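Local structure of transcriptional regulator, LacI family (Corynebacterium glutamicum, 3H5T) at residues V129-K139 / L152-E163; P167-A176 / V341-T349. The protein activates transcription of the inositol phosphate synthase gene ino1 in response to inositol and plays a role in regulating cell wall biogenesis, binding a palindromic promoter motif. All blocks are in the same frame, centred on the assembly; numbering follows the deposited sequence.

Contact 1. Residues V129-K139 / L152-E163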
# COMPACT_ATOMS: atom_id res chain seq x y z
N VAL A 129 -13.80 -15.38 9.06
CA VAL A 129 -13.85 -14.97 7.66
C VAL A 129 -13.84 -16.14 6.69
O VAL A 129 -13.36 -17.23 7.01
CB VAL A 129 -12.66 -14.03 7.33
CG1 VAL A 129 -12.74 -12.79 8.19
CG2 VAL A 129 -11.33 -14.74 7.55
N ASP A 130 -14.39 -15.91 5.50
CA ASP A 130 -14.46 -16.92 4.45
C ASP A 130 -13.20 -16.86 3.58
O ASP A 130 -12.95 -17.75 2.77
CB ASP A 130 -15.68 -16.70 3.55
CG ASP A 130 -17.01 -16.79 4.30
OD1 ASP A 130 -17.24 -17.79 5.01
OD2 ASP A 130 -17.83 -15.85 4.17
N GLY A 131 -12.43 -15.79 3.74
CA GLY A 131 -11.22 -15.62 2.96
C GLY A 131 -10.33 -14.55 3.55
O GLY A 131 -10.78 -13.74 4.36
N VAL A 132 -9.07 -14.51 3.13
CA VAL A 132 -8.17 -13.51 3.67
C VAL A 132 -7.22 -12.90 2.65
O VAL A 132 -6.62 -13.59 1.83
CB VAL A 132 -7.33 -14.10 4.82
CG1 VAL A 132 -6.52 -15.28 4.32
CG2 VAL A 132 -6.40 -13.03 5.41
N VAL A 133 -7.09 -11.58 2.71
CA VAL A 133 -6.17 -10.85 1.85
C VAL A 133 -4.94 -10.64 2.71
O VAL A 133 -4.99 -9.93 3.71
CB VAL A 133 -6.74 -9.47 1.44
CG1 VAL A 133 -5.66 -8.65 0.77
CG2 VAL A 133 -7.95 -9.65 0.52
N ILE A 134 -3.83 -11.29 2.34
CA ILE A 134 -2.62 -11.13 3.13
C ILE A 134 -1.94 -9.89 2.63
O ILE A 134 -1.57 -9.78 1.46
CB ILE A 134 -1.70 -12.36 3.02
CG1 ILE A 134 -2.39 -13.56 3.67
CG2 ILE A 134 -0.38 -12.08 3.71
CD1 ILE A 134 -1.68 -14.88 3.51
N TYR A 135 -1.77 -8.93 3.54
CA TYR A 135 -1.15 -7.67 3.17
C TYR A 135 0.25 -7.40 3.68
O TYR A 135 0.45 -7.18 4.87
CB TYR A 135 -2.06 -6.51 3.58
CG TYR A 135 -1.50 -5.16 3.26
CD1 TYR A 135 -1.10 -4.84 1.96
CD2 TYR A 135 -1.37 -4.19 4.25
CE1 TYR A 135 -0.59 -3.56 1.65
CE2 TYR A 135 -0.85 -2.91 3.95
CZ TYR A 135 -0.47 -2.61 2.65
OH TYR A 135 0.03 -1.36 2.37
N SER A 136 1.20 -7.41 2.76
CA SER A 136 2.59 -7.09 3.08
C SER A 136 3.14 -7.81 4.30
O SER A 136 3.51 -7.19 5.29
CB SER A 136 2.71 -5.58 3.27
OG SER A 136 4.05 -5.20 3.47
N VAL A 137 3.21 -9.13 4.22
CA VAL A 137 3.72 -9.92 5.32
C VAL A 137 5.08 -10.51 4.96
O VAL A 137 5.35 -10.82 3.79
CB VAL A 137 2.70 -11.02 5.67
CG1 VAL A 137 3.30 -12.01 6.64
CG2 VAL A 137 1.46 -10.37 6.28
N ALA A 138 5.94 -10.64 5.95
CA ALA A 138 7.28 -11.17 5.70
C ALA A 138 7.24 -12.60 5.19
O ALA A 138 6.31 -13.36 5.47
CB ALA A 138 8.11 -11.12 6.99
N LYS A 139 8.25 -12.97 4.41
CA LYS A 139 8.34 -14.31 3.91
C LYS A 139 8.69 -15.10 5.16
O LYS A 139 9.46 -14.62 6.00
CB LYS A 139 9.46 -14.42 2.87
CG LYS A 139 9.69 -15.83 2.31
CD LYS A 139 8.48 -16.35 1.54
CE LYS A 139 8.82 -17.63 0.80
NZ LYS A 139 7.71 -18.14 -0.06
N LEU A 152 -7.60 -21.74 4.40
CA LEU A 152 -8.36 -20.51 4.14
C LEU A 152 -7.97 -19.91 2.79
O LEU A 152 -6.80 -19.62 2.54
CB LEU A 152 -8.08 -19.50 5.26
CG LEU A 152 -8.99 -18.29 5.47
CD1 LEU A 152 -10.41 -18.74 5.78
CD2 LEU A 152 -8.44 -17.44 6.62
N PRO A 153 -8.94 -19.72 1.89
CA PRO A 153 -8.62 -19.14 0.58
C PRO A 153 -7.87 -17.83 0.82
O PRO A 153 -8.33 -16.97 1.57
CB PRO A 153 -10.00 -18.91 -0.04
CG PRO A 153 -10.83 -19.99 0.56
CD PRO A 153 -10.39 -19.99 2.01
N ALA A 154 -6.73 -17.66 0.18
CA ALA A 154 -5.98 -16.44 0.40
C ALA A 154 -5.25 -15.89 -0.81
O ALA A 154 -4.78 -16.63 -1.67
CB ALA A 154 -5.00 -16.66 1.53
N VAL A 155 -5.18 -14.56 -0.85
CA VAL A 155 -4.48 -13.85 -1.90
C VAL A 155 -3.43 -12.99 -1.19
O VAL A 155 -3.68 -12.47 -0.10
CB VAL A 155 -5.43 -12.93 -2.69
CG1 VAL A 155 -6.09 -11.93 -1.74
CG2 VAL A 155 -4.66 -12.18 -3.76
N ILE A 156 -2.26 -12.86 -1.79
CA ILE A 156 -1.20 -12.08 -1.19
C ILE A 156 -0.94 -10.79 -1.97
O ILE A 156 -0.91 -10.80 -3.20
CB ILE A 156 0.12 -12.90 -1.14
CG1 ILE A 156 -0.03 -14.04 -0.14
CG2 ILE A 156 1.30 -12.01 -0.79
CD1 ILE A 156 1.02 -15.12 -0.31
N ALA A 157 -0.74 -9.69 -1.25
CA ALA A 157 -0.45 -8.39 -1.87
C ALA A 157 0.91 -7.90 -1.39
O ALA A 157 1.22 -7.93 -0.19
CB ALA A 157 -1.52 -7.37 -1.52
N ASP A 158 1.72 -7.43 -2.34
CA ASP A 158 3.05 -6.92 -2.04
C ASP A 158 4.07 -7.99 -1.66
O ASP A 158 5.14 -8.08 -2.25
CB ASP A 158 2.96 -5.86 -0.94
CG ASP A 158 2.77 -4.46 -1.50
OD1 ASP A 158 2.38 -3.55 -0.73
OD2 ASP A 158 3.02 -4.25 -2.71
N GLN A 159 3.73 -8.82 -0.68
CA GLN A 159 4.62 -9.88 -0.23
C GLN A 159 3.86 -10.76 0.77
O GLN A 159 2.91 -10.31 1.39
CB GLN A 159 5.84 -9.25 0.45
CG GLN A 159 5.46 -8.35 1.61
CD GLN A 159 6.63 -7.56 2.15
OE1 GLN A 159 7.77 -8.00 2.10
NE2 GLN A 159 6.34 -6.38 2.69
N PRO A 160 4.28 -12.02 0.96
CA PRO A 160 5.41 -12.73 0.37
C PRO A 160 5.10 -13.34 -1.00
O PRO A 160 4.00 -13.83 -1.24
CB PRO A 160 5.70 -13.81 1.40
CG PRO A 160 4.30 -14.22 1.76
CD PRO A 160 3.57 -12.89 1.92
N ALA A 161 6.10 -13.32 -1.87
CA ALA A 161 5.98 -13.87 -3.20
C ALA A 161 6.25 -15.36 -3.15
O ALA A 161 6.84 -15.87 -2.20
CB ALA A 161 7.00 -13.21 -4.13
N ARG A 162 5.81 -16.06 -4.19
CA ARG A 162 6.05 -17.48 -4.32
C ARG A 162 5.50 -18.39 -3.22
O ARG A 162 6.19 -19.29 -2.76
CB ARG A 162 7.55 -17.72 -4.49
CG ARG A 162 8.15 -17.08 -5.76
CD ARG A 162 9.67 -17.20 -5.80
NE ARG A 162 10.29 -16.33 -4.80
CZ ARG A 162 10.41 -15.01 -4.92
NH1 ARG A 162 9.95 -14.39 -6.01
NH2 ARG A 162 10.97 -14.31 -3.94
N GLU A 163 4.26 -18.16 -2.80
CA GLU A 163 3.64 -19.03 -1.81
C GLU A 163 2.72 -19.91 -2.65
O GLU A 163 2.00 -19.41 -3.49
CB GLU A 163 2.80 -18.24 -0.80
CG GLU A 163 3.59 -17.62 0.34
CD GLU A 163 4.36 -18.64 1.16
OE1 GLU A 163 3.77 -19.68 1.50
OE2 GLU A 163 5.55 -18.39 1.47

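Contact 2. Residues P167-A176 / V341-T349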
# COMPACT_ATOMS: atom_id res chain seq x y z
N PRO A 167 -2.53 -16.69 -4.83
CA PRO A 167 -2.36 -15.67 -5.87
C PRO A 167 -1.61 -14.45 -5.34
O PRO A 167 -1.83 -14.03 -4.21
CB PRO A 167 -3.79 -15.36 -6.27
CG PRO A 167 -4.38 -16.73 -6.29
CD PRO A 167 -3.85 -17.33 -4.97
N PHE A 168 -0.74 -13.89 -6.18
CA PHE A 168 0.11 -12.76 -5.80
C PHE A 168 -0.07 -11.52 -6.68
O PHE A 168 -0.05 -11.61 -7.91
CB PHE A 168 1.57 -13.27 -5.84
CG PHE A 168 2.62 -12.24 -5.50
CD1 PHE A 168 2.79 -11.79 -4.19
CD2 PHE A 168 3.48 -11.76 -6.48
CE1 PHE A 168 3.80 -10.89 -3.87
CE2 PHE A 168 4.50 -10.86 -6.17
CZ PHE A 168 4.66 -10.42 -4.87
N ILE A 169 -0.24 -10.36 -6.04
CA ILE A 169 -0.40 -9.09 -6.74
C ILE A 169 0.62 -8.08 -6.23
O ILE A 169 0.63 -7.74 -5.05
CB ILE A 169 -1.79 -8.48 -6.49
CG1 ILE A 169 -2.89 -9.48 -6.85
CG2 ILE A 169 -1.95 -7.18 -7.29
CD1 ILE A 169 -4.29 -8.94 -6.64
N ALA A 170 1.49 -7.59 -7.12
CA ALA A 170 2.50 -6.62 -6.72
C ALA A 170 3.30 -6.09 -7.90
O ALA A 170 3.32 -6.68 -8.99
CB ALA A 170 3.45 -7.24 -5.71
N PRO A 171 3.94 -4.93 -7.71
CA PRO A 171 4.75 -4.36 -8.80
C PRO A 171 6.13 -5.00 -8.67
O PRO A 171 6.42 -5.63 -7.65
CB PRO A 171 4.77 -2.88 -8.45
CG PRO A 171 4.84 -2.93 -6.94
CD PRO A 171 3.78 -3.96 -6.62
N ASN A 172 6.97 -4.86 -9.69
CA ASN A 172 8.32 -5.40 -9.60
C ASN A 172 9.10 -4.30 -8.89
O ASN A 172 9.40 -3.26 -9.47
CB ASN A 172 8.90 -5.67 -11.00
CG ASN A 172 10.34 -6.19 -10.96
OD1 ASN A 172 10.83 -6.75 -11.94
ND2 ASN A 172 11.02 -6.00 -9.83
N ASN A 173 9.42 -4.53 -7.62
CA ASN A 173 10.11 -3.52 -6.85
C ASN A 173 11.56 -3.26 -7.24
O ASN A 173 12.00 -2.11 -7.23
CB ASN A 173 10.00 -3.86 -5.37
CG ASN A 173 8.59 -3.69 -4.87
OD1 ASN A 173 8.06 -2.58 -4.86
ND2 ASN A 173 7.96 -4.79 -4.47
N ARG A 174 12.29 -4.30 -7.61
CA ARG A 174 13.67 -4.10 -8.00
C ARG A 174 13.66 -3.16 -9.19
O ARG A 174 14.51 -2.29 -9.30
CB ARG A 174 14.33 -5.43 -8.37
CG ARG A 174 15.72 -5.59 -7.78
CD ARG A 174 16.28 -7.00 -7.95
NE ARG A 174 16.72 -7.28 -9.31
CZ ARG A 174 17.32 -8.41 -9.68
NH1 ARG A 174 17.55 -9.37 -8.79
NH2 ARG A 174 17.71 -8.58 -10.94
N LYS A 175 12.67 -3.31 -10.06
CA LYS A 175 12.58 -2.46 -11.25
C LYS A 175 11.89 -1.11 -11.03
O LYS A 175 12.32 -0.10 -11.58
CB LYS A 175 11.87 -3.21 -12.38
CG LYS A 175 12.68 -4.33 -13.00
CD LYS A 175 11.90 -5.02 -14.11
CE LYS A 175 12.70 -6.16 -14.73
NZ LYS A 175 11.89 -6.95 -15.70
N ALA A 176 10.83 -1.10 -10.23
CA ALA A 176 10.09 0.14 -9.97
C ALA A 176 10.92 1.23 -9.31
O ALA A 176 10.65 2.41 -9.49
CB ALA A 176 8.86 -0.16 -9.13
N VAL A 341 -8.41 -17.38 -11.32
CA VAL A 341 -7.64 -16.18 -11.03
C VAL A 341 -6.21 -16.44 -11.50
O VAL A 341 -5.74 -17.58 -11.53
CB VAL A 341 -7.62 -15.82 -9.50
CG1 VAL A 341 -9.02 -15.53 -9.01
CG2 VAL A 341 -7.00 -16.96 -8.69
N GLU A 342 -5.50 -15.38 -11.88
CA GLU A 342 -4.13 -15.54 -12.33
C GLU A 342 -3.26 -15.75 -11.09
O GLU A 342 -3.45 -15.09 -10.07
CB GLU A 342 -3.71 -14.31 -13.14
CG GLU A 342 -4.47 -14.21 -14.47
CD GLU A 342 -4.10 -12.98 -15.30
OE1 GLU A 342 -4.87 -12.00 -15.28
OE2 GLU A 342 -3.04 -13.01 -15.96
N PRO A 343 -2.31 -16.70 -11.15
CA PRO A 343 -1.46 -16.92 -9.97
C PRO A 343 -0.59 -15.71 -9.63
O PRO A 343 -0.34 -15.44 -8.46
CB PRO A 343 -0.64 -18.14 -10.36
CG PRO A 343 -1.52 -18.86 -11.36
CD PRO A 343 -2.06 -17.72 -12.18
N GLU A 344 -0.13 -15.00 -10.65
CA GLU A 344 0.71 -13.82 -10.41
C GLU A 344 0.35 -12.67 -11.35
O GLU A 344 0.12 -12.87 -12.55
CB GLU A 344 2.20 -14.18 -10.58
CG GLU A 344 2.67 -15.31 -9.66
CD GLU A 344 4.15 -15.62 -9.80
OE1 GLU A 344 4.65 -15.62 -10.94
OE2 GLU A 344 4.81 -15.87 -8.77
N VAL A 345 0.29 -11.47 -10.78
CA VAL A 345 -0.02 -10.27 -11.54
C VAL A 345 0.99 -9.19 -11.15
O VAL A 345 1.24 -8.97 -9.97
CB VAL A 345 -1.43 -9.72 -11.21
CG1 VAL A 345 -1.67 -8.45 -11.99
CG2 VAL A 345 -2.49 -10.76 -11.55
N GLU A 346 1.57 -8.53 -12.15
CA GLU A 346 2.54 -7.48 -11.91
C GLU A 346 1.90 -6.12 -12.11
O GLU A 346 1.44 -5.81 -13.20
CB GLU A 346 3.72 -7.61 -12.88
CG GLU A 346 4.84 -6.60 -12.62
CD GLU A 346 5.93 -6.64 -13.68
OE1 GLU A 346 6.28 -7.76 -14.13
OE2 GLU A 346 6.43 -5.56 -14.06
N LEU A 347 1.86 -5.32 -11.05
CA LEU A 347 1.28 -3.99 -11.17
C LEU A 347 2.33 -3.05 -11.72
O LEU A 347 3.51 -3.11 -11.34
CB LEU A 347 0.80 -3.48 -9.81
CG LEU A 347 -0.46 -4.12 -9.23
CD1 LEU A 347 -0.92 -3.29 -8.04
CD2 LEU A 347 -1.58 -4.16 -10.27
N GLU A 348 1.92 -2.18 -12.63
CA GLU A 348 2.85 -1.23 -13.22
C GLU A 348 2.92 0.02 -12.35
O GLU A 348 1.95 0.39 -11.70
CB GLU A 348 2.42 -0.85 -14.64
CG GLU A 348 3.01 0.48 -15.12
CD GLU A 348 2.98 0.64 -16.63
OE1 GLU A 348 3.77 -0.06 -17.31
OE2 GLU A 348 2.19 1.46 -17.14
N THR A 349 4.10 0.63 -12.33
CA THR A 349 4.32 1.86 -11.58
C THR A 349 4.77 2.90 -12.60
O THR A 349 5.05 2.57 -13.74
CB THR A 349 5.45 1.70 -10.53
OG1 THR A 349 6.71 1.57 -11.20
CG2 THR A 349 5.20 0.47 -9.67
O HOH W 1 -2.96 -12.93 -8.78
O HOH W 2 6.05 -3.28 -12.05

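Contact 1. Residues V129-K139 / L152-E163
Ala157 sets its CB against the edge of the Tyr135 ring, close to the ring plane and 4.3 Å from CD1, while CB of Ser136 lies over the centre of one ring face and Phe91 stacks with the ring. A methyl is small enough to sit at the ring edge without displacing the phenol. The Asp158 side chain runs alongside, its carboxylate plane 32° from that of the ring and its OD1 3.8 Å from Tyr135 CE1. Their polar ends are held elsewhere: Tyr135 OH bonds to Ser88, and Asp158 OD1 forms a salt bridge with Lys324.

Between the strands, the backbone is zipped in parallel fashion, with bonds such as Ile134 N to Val155 O (2.7 Å) and Ala157 N to Ile134 O. Beta-branched residues suit these extended backbones. Val133 CG2 meets Val155 CG1 at 3.7 Å, side by side; on the opposite face Ile134 lies likewise beside Ile156, and Val132 CG1 presses on Ala154 CB at 3.5 Å. At the start of the pairing, Leu152 crosses Val132 at about a right angle.

Beyond the strands, Pro160 follows a cis peptide bond, and its CB packs on the Lys139 chain. A bend at chi2 (63°) turns that chain so that NZ reaches Glu163 OE2 in a salt bridge, 2.7 Å away and met from above the carboxylate plane; NZ also bonds to Ala161 O. Glu163 OE1 pairs with Arg148.

The two strands and helix 142-150 form a beta-alpha-beta unit. That helix covers the Val132 and Ile134 face, helix 321-336 packs on Val133 and Val155, and strand 70-75 flanks 132-135.

Contact 2. Residues P167-A176 / V341-T349
Phe168 and Pro343 begin a run of four backbone hydrogen bonds, Phe168 N reaching Pro343 O at 2.8 Å. Val345 then uses both its backbone groups: its N bonds to Phe168 O, and its O accepts Ala170 N. The last bond, Leu347 N to Ala170 O (2.9 Å), approaches with its donor 61° out of the carbonyl plane rather than on a lone pair. Proline suits the place of Pro343, which gives only its carbonyl to the pairing; Pro171, with no N-H to offer, packs its ring instead.

Two waters extend the polar link. One joins Glu342 O to Phe168 O, the latter bond weak. The other accepts from Asn172 N and donates to Leu347 O (2.6 Å) and Glu346 OE2 (3.1 Å). Glu346 has its CG anti to the backbone N (chi1 -176°) and an extended chain beyond it, which carries the carboxylate to that water and alongside Asn172 CB. Glutamates suit this exposed face of the strand.

Apolar contacts lie mainly on the opposite face. Ile169 CG2 touches Leu347 CG at 3.9 Å, and helix 321-336 covers both residues. Pro167 CG meets Val341 CG2 at 3.6 Å, the two side chains crossing at about a right angle. Farther on, Thr349 CG2 packs on Pro171 CB (3.6 Å), while its OG1 lies 3.4 Å from Ala176 CB; alanine's small side chain lets the helix that follows N-cap residue Asn172 come close.

The chain leaves this sheet after 168-171 and comes back to pair 344-347 beside it, as in the two-subdomain periplasmic-binding-protein fold of LacI regulators, where the chain crosses between subdomains more than once.

In the fold
Both contacts belong to one sheet: strands 154-157 and 168-171 are adjacent, probably hydrogen-bonded, as at Ile156 N to Pro167 O, making 132-135, 154-157, 168-171 and 344-352 four consecutive parallel strands. Contact 1 is the more buried, lies deeper in the sheet and joins strands linked by a single helix; contact 2 joins strands far apart in sequence and nearer the sheet margin. Accordingly, valine, isoleucine and alanine, with Tyr135 on one side, line the faces of contact 1, with charge gathered beyond its strands, whereas contact 2 is apolar on one face and has exposed glutamates beside Phe168 and Ala170 on the other, with a water held by Glu346. Helix 321-336 packs against both contacts.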